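Local coordinates for protein synthesis inhibitor I (Hordeum vulgare, PDB 4FBC) that is a barley member of the ribosome-inactivating protein family and binds adenosine monophosphate in a pocket, at residues A[45-50]-A[222-227]. The protein carries 3 engineered substitutions. Numbering follows the deposited sequence.
Sequences FSHNRP and LKTDVK
D225 of helix 214-225 meets both S46 and H47 of a beta hairpin. From its CB, which points at the hairpin, CG lies anti to the carbonyl carbon (chi1 -60°), and the carboxylate divides its two oxygens between successive residues. OD2 receives the hydroxyl of S46 on its syn lone pair, with OG and OD2 2.6 Å apart; a short side chain suits this buried place, since OG reaches the acid directly. OD1 takes a water 3.0 Å away, and that water accepts the backbone N-H of H47 at 2.9 Å from N. Carboxylate and water thus hold the start of the turn at two points. OD1 also lies 3.2 Å from H47 NE2, but the angle is too poor for a hydrogen bond. NE2 donates instead to T224 OG1 at 2.8 Å, with an angle of 145° at the hydrogen and the oxygen 22° out of the ring plane. Histidine suits because NE2 sits across the ring from CB, within reach of T224. The threonine hydroxyl does two jobs, accepting from NE2 while donating to L221 O, which can only accept. Beside the S46 hydroxyl, L222 CD2 packs 4.2 Å from S46 CB. S46 and R49 pair through both backbone bonds, and H47 and N48 between them take left-handed backbone angles, which asparagine tolerates well: a two-residue type I' turn closing a tight beta hairpin, facing helix 214-225.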
loop_
_atom_site.group_PDB
_atom_site.type_symbol
_atom_site.label_atom_id
_atom_site.label_comp_id
_atom_site.label_asym_id
_atom_site.label_seq_id
_atom_site.Cartn_x
_atom_site.Cartn_y
_atom_site.Cartn_z
ATOM N N PHE A 45 -7.047 4.926 -16.678
ATOM C CA PHE A 45 -7.223 3.543 -16.246
ATOM C C PHE A 45 -6.482 2.642 -17.217
ATOM O O PHE A 45 -6.200 3.043 -18.344
ATOM C CB PHE A 45 -8.707 3.152 -16.302
ATOM C CG PHE A 45 -9.545 3.758 -15.228
ATOM C CD1 PHE A 45 -9.939 5.091 -15.304
ATOM C CD2 PHE A 45 -10.003 2.977 -14.175
ATOM C CE1 PHE A 45 -10.749 5.646 -14.307
ATOM C CE2 PHE A 45 -10.804 3.523 -13.174
ATOM C CZ PHE A 45 -11.174 4.864 -13.244
ATOM N N SER A 46 -6.181 1.412 -16.791
ATOM C CA SER A 46 -5.628 0.392 -17.686
ATOM C C SER A 46 -6.418 -0.886 -17.478
ATOM O O SER A 46 -6.436 -1.412 -16.365
ATOM C CB SER A 46 -4.155 0.116 -17.352
ATOM O OG SER A 46 -3.608 -0.858 -18.236
ATOM N N HIS A 47 -7.057 -1.381 -18.543
ATOM C CA HIS A 47 -7.906 -2.581 -18.470
ATOM C C HIS A 47 -8.903 -2.470 -17.321
ATOM O O HIS A 47 -9.133 -3.431 -16.565
ATOM C CB HIS A 47 -7.042 -3.842 -18.342
ATOM C CG HIS A 47 -6.086 -4.022 -19.481
ATOM N ND1 HIS A 47 -6.212 -5.037 -20.407
ATOM C CD2 HIS A 47 -5.006 -3.298 -19.858
ATOM C CE1 HIS A 47 -5.240 -4.937 -21.298
ATOM N NE2 HIS A 47 -4.496 -3.892 -20.989
ATOM N N ASN A 48 -9.486 -1.280 -17.202
ATOM C CA ASN A 48 -10.469 -0.959 -16.166
ATOM C C ASN A 48 -9.948 -1.122 -14.734
ATOM O O ASN A 48 -10.723 -1.344 -13.799
ATOM C CB ASN A 48 -11.773 -1.745 -16.371
ATOM C CG ASN A 48 -12.960 -1.107 -15.664
ATOM O OD1 ASN A 48 -12.932 0.083 -15.331
ATOM N ND2 ASN A 48 -14.012 -1.894 -15.433
ATOM N N ARG A 49 -8.632 -1.000 -14.570
ATOM C CA ARG A 49 -8.036 -0.917 -13.246
ATOM C C ARG A 49 -7.502 0.499 -13.089
ATOM O O ARG A 49 -6.986 1.078 -14.053
ATOM C CB ARG A 49 -6.875 -1.905 -13.091
ATOM C CG ARG A 49 -7.258 -3.373 -13.234
ATOM C CD ARG A 49 -8.456 -3.741 -12.353
ATOM N NE ARG A 49 -8.257 -3.361 -10.956
ATOM C CZ ARG A 49 -9.243 -3.136 -10.096
ATOM N NH1 ARG A 49 -10.506 -3.262 -10.492
ATOM N NH2 ARG A 49 -8.971 -2.786 -8.841
ATOM N N PRO A 50 -7.612 1.062 -11.878
ATOM C CA PRO A 50 -7.145 2.441 -11.682
ATOM C C PRO A 50 -5.613 2.574 -11.750
ATOM O O PRO A 50 -4.882 1.632 -11.422
ATOM C CB PRO A 50 -7.665 2.792 -10.284
ATOM C CG PRO A 50 -7.719 1.474 -9.557
ATOM C CD PRO A 50 -8.101 0.454 -10.628
ATOM N N LEU A 222 0.652 -1.522 -18.607
ATOM C CA LEU A 222 0.606 -0.223 -19.295
ATOM C C LEU A 222 1.102 -0.294 -20.740
ATOM O O LEU A 222 0.587 0.401 -21.622
ATOM C CB LEU A 222 1.408 0.828 -18.520
ATOM C CG LEU A 222 0.771 1.283 -17.202
ATOM C CD1 LEU A 222 1.766 2.068 -16.350
ATOM C CD2 LEU A 222 -0.466 2.120 -17.487
ATOM N N LYS A 223 2.111 -1.124 -20.978
ATOM C CA LYS A 223 2.649 -1.296 -22.326
ATOM C C LYS A 223 1.610 -1.810 -23.313
ATOM O O LYS A 223 1.649 -1.476 -24.501
ATOM C CB LYS A 223 3.873 -2.218 -22.296
ATOM C CG LYS A 223 5.104 -1.555 -21.710
ATOM C CD LYS A 223 6.279 -2.502 -21.639
ATOM C CE LYS A 223 7.486 -1.801 -21.029
ATOM N NZ LYS A 223 8.678 -2.707 -20.941
ATOM N N THR A 224 0.663 -2.605 -22.832
ATOM C CA THR A 224 -0.351 -3.165 -23.723
ATOM C C THR A 224 -1.385 -2.131 -24.184
ATOM O O THR A 224 -2.121 -2.359 -25.154
ATOM C CB THR A 224 -1.059 -4.402 -23.093
ATOM O OG1 THR A 224 -1.847 -3.988 -21.971
ATOM C CG2 THR A 224 -0.033 -5.448 -22.655
ATOM N N ASP A 225 -1.430 -0.988 -23.502
ATOM C CA ASP A 225 -2.374 0.074 -23.859
ATOM C C ASP A 225 -1.858 0.983 -24.975
ATOM O O ASP A 225 -2.634 1.710 -25.608
ATOM C CB ASP A 225 -2.704 0.935 -22.639
ATOM C CG ASP A 225 -3.340 0.147 -21.518
ATOM O OD1 ASP A 225 -4.046 -0.854 -21.801
ATOM O OD2 ASP A 225 -3.144 0.553 -20.349
ATOM N N VAL A 226 -0.547 0.952 -25.202
ATOM C CA VAL A 226 0.071 1.811 -26.210
ATOM C C VAL A 226 -0.453 1.436 -27.592
ATOM O O VAL A 226 -0.277 0.300 -28.036
ATOM C CB VAL A 226 1.613 1.682 -26.191
ATOM C CG1 VAL A 226 2.229 2.515 -27.305
ATOM C CG2 VAL A 226 2.176 2.109 -24.843
ATOM N N LYS A 227 -1.126 2.373 -28.259
ATOM C CA LYS A 227 -1.647 2.105 -29.598
ATOM C C LYS A 227 -0.483 1.968 -30.573
ATOM O O LYS A 227 0.416 2.810 -30.593
ATOM C CB LYS A 227 -2.612 3.207 -30.060
ATOM C CG LYS A 227 -3.911 3.319 -29.246
ATOM C CD LYS A 227 -4.552 1.955 -28.981
ATOM C CE LYS A 227 -6.079 2.046 -28.890
ATOM N NZ LYS A 227 -6.550 3.320 -28.267
HETATM O O HOH W 1 -6.908 -0.310 -21.276
#